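Putative citrate lyase (PDB 3QQW) probably acts as a magnesium-dependent lyase of the citrate lyase family, cleaving (S)-citramalyl-CoA or a related substrate in a TIM-barrel active site. Local coordinates at residues C[196-201]-C[223-228]. Numbering follows the deposited sequence.
Sequences PGQFEH and AHNVCL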
loop_
_atom_site.group_PDB
_atom_site.type_symbol
_atom_site.label_atom_id
_atom_site.label_comp_id
_atom_site.label_asym_id
_atom_site.label_seq_id
_atom_site.Cartn_x
_atom_site.Cartn_y
_atom_site.Cartn_z
ATOM N N PRO C 196 -5.034 14.823 14.645
ATOM C CA PRO C 196 -5.026 14.379 13.234
ATOM C C PRO C 196 -4.088 13.181 12.911
ATOM O O PRO C 196 -4.108 12.684 11.781
ATOM C CB PRO C 196 -4.564 15.650 12.500
ATOM C CG PRO C 196 -3.639 16.321 13.462
ATOM C CD PRO C 196 -4.103 15.953 14.854
ATOM N N GLY C 197 -3.291 12.726 13.881
ATOM C CA GLY C 197 -2.335 11.629 13.707
ATOM C C GLY C 197 -2.892 10.308 13.208
ATOM O O GLY C 197 -2.241 9.614 12.419
ATOM N N GLN C 198 -4.096 9.944 13.649
ATOM C CA GLN C 198 -4.748 8.689 13.254
ATOM C C GLN C 198 -5.163 8.697 11.779
ATOM O O GLN C 198 -5.501 7.637 11.229
ATOM C CB GLN C 198 -5.951 8.397 14.149
ATOM C CG GLN C 198 -7.014 9.498 14.184
ATOM C CD GLN C 198 -8.384 8.878 14.344
ATOM O OE1 GLN C 198 -8.630 7.704 14.009
ATOM N NE2 GLN C 198 -9.299 9.637 14.882
ATOM N N PHE C 199 -5.087 9.885 11.136
ATOM C CA PHE C 199 -5.412 10.070 9.726
ATOM C C PHE C 199 -4.170 10.412 8.909
ATOM O O PHE C 199 -4.285 10.613 7.692
ATOM C CB PHE C 199 -6.442 11.196 9.584
ATOM C CG PHE C 199 -7.796 10.913 10.189
ATOM C CD1 PHE C 199 -8.607 9.895 9.682
ATOM C CD2 PHE C 199 -8.309 11.724 11.197
ATOM C CE1 PHE C 199 -9.877 9.654 10.233
ATOM C CE2 PHE C 199 -9.583 11.490 11.725
ATOM C CZ PHE C 199 -10.351 10.455 11.256
ATOM N N GLU C 200 -2.990 10.501 9.569
ATOM C CA GLU C 200 -1.754 10.983 8.947
ATOM C C GLU C 200 -0.509 10.107 9.168
ATOM O O GLU C 200 0.372 10.123 8.302
ATOM C CB GLU C 200 -1.455 12.407 9.417
ATOM C CG GLU C 200 -2.442 13.411 8.833
ATOM C CD GLU C 200 -2.559 14.752 9.529
ATOM O OE1 GLU C 200 -1.674 15.094 10.349
ATOM O OE2 GLU C 200 -3.531 15.479 9.228
ATOM N N HIS C 201 -0.415 9.362 10.287
ATOM C CA HIS C 201 0.725 8.465 10.530
ATOM C C HIS C 201 0.749 7.419 9.409
ATOM O O HIS C 201 -0.278 6.793 9.130
ATOM C CB HIS C 201 0.633 7.812 11.922
ATOM C CG HIS C 201 1.842 7.014 12.305
ATOM N ND1 HIS C 201 2.072 5.735 11.799
ATOM C CD2 HIS C 201 2.858 7.343 13.132
ATOM C CE1 HIS C 201 3.218 5.336 12.333
ATOM N NE2 HIS C 201 3.731 6.269 13.139
ATOM N N ALA C 223 -15.896 0.211 8.375
ATOM C CA ALA C 223 -16.293 1.015 9.525
ATOM C C ALA C 223 -15.092 1.556 10.280
ATOM O O ALA C 223 -14.060 0.884 10.435
ATOM C CB ALA C 223 -17.189 0.229 10.450
ATOM N N HIS C 224 -15.221 2.836 10.680
ATOM C CA HIS C 224 -14.170 3.570 11.358
ATOM C C HIS C 224 -14.273 3.433 12.873
ATOM O O HIS C 224 -15.355 3.243 13.403
ATOM C CB HIS C 224 -14.230 5.040 10.940
ATOM C CG HIS C 224 -12.987 5.814 11.278
ATOM N ND1 HIS C 224 -12.991 6.794 12.249
ATOM C CD2 HIS C 224 -11.740 5.728 10.752
ATOM C CE1 HIS C 224 -11.747 7.243 12.307
ATOM N NE2 HIS C 224 -10.963 6.637 11.426
ATOM N N ASN C 225 -13.124 3.514 13.562
ATOM C CA ASN C 225 -12.978 3.498 15.029
ATOM C C ASN C 225 -13.657 4.745 15.629
ATOM O O ASN C 225 -13.929 5.703 14.907
ATOM C CB ASN C 225 -11.489 3.452 15.420
ATOM C CG ASN C 225 -10.648 4.410 14.610
ATOM O OD1 ASN C 225 -10.405 4.193 13.424
ATOM N ND2 ASN C 225 -10.220 5.505 15.215
ATOM N N VAL C 226 -13.922 4.724 16.941
ATOM C CA VAL C 226 -14.587 5.803 17.679
ATOM C C VAL C 226 -13.778 7.104 17.691
ATOM O O VAL C 226 -12.555 7.126 17.461
ATOM C CB VAL C 226 -14.865 5.369 19.155
ATOM C CG1 VAL C 226 -15.815 4.165 19.229
ATOM C CG2 VAL C 226 -13.566 5.072 19.906
ATOM N N CYS C 227 -14.468 8.184 18.032
ATOM C CA CYS C 227 -13.838 9.452 18.339
ATOM C C CYS C 227 -13.655 9.434 19.856
ATOM O O CYS C 227 -14.568 9.017 20.579
ATOM C CB CYS C 227 -14.671 10.640 17.865
ATOM S SG CYS C 227 -13.954 12.253 18.307
ATOM N N LEU C 228 -12.479 9.810 20.348
ATOM C CA LEU C 228 -12.223 9.772 21.797
ATOM C C LEU C 228 -12.883 10.970 22.532
ATOM O O LEU C 228 -13.075 10.913 23.754
ATOM C CB LEU C 228 -10.716 9.652 22.097
ATOM C CG LEU C 228 -10.111 8.305 21.640
ATOM C CD1 LEU C 228 -8.626 8.320 21.704
ATOM C CD2 LEU C 228 -10.684 7.101 22.410
#
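The Phe199 ring overlaps only the rim of the His224 imidazole: the planes are nearly parallel, 11° apart, but slid so far that the centroids lie 5.3 Å from each other. CE1 of Phe199 comes 3.4 Å from NE2 of His224, a nonpolar ring packing beside the buried imidazole. With chi1 at -164° the imidazole swings away from its own backbone N, which carries it toward the 196-201 loop. The polar need of NE2 is met by a hydrogen bond with Lys208 NZ.

Gln198, the residue before Phe199 in the same 3-10 turn, reaches toward Asn225, its CD lying over one face of the Phe199 ring, toward the rim. Its OE1 accepts a nearly straight bond from Asn225 ND2 (3.0 Å, 170° at the hydrogen). A primary amide on each side lets this buried join form without net charge. Asn225 OD1 in turn rests 3.2 Å above the His224 ring plane, near the rim.

The Asn225 side chain is about 8 Å from that of Glu153, a predicted substrate and magnesium ligand. The contact ties the loop leading into helix 202-217 to the C-terminal side of barrel strand 221-224, with helix 233-247 alongside and strands 170-175 and 251-254 flanking strand 221-224.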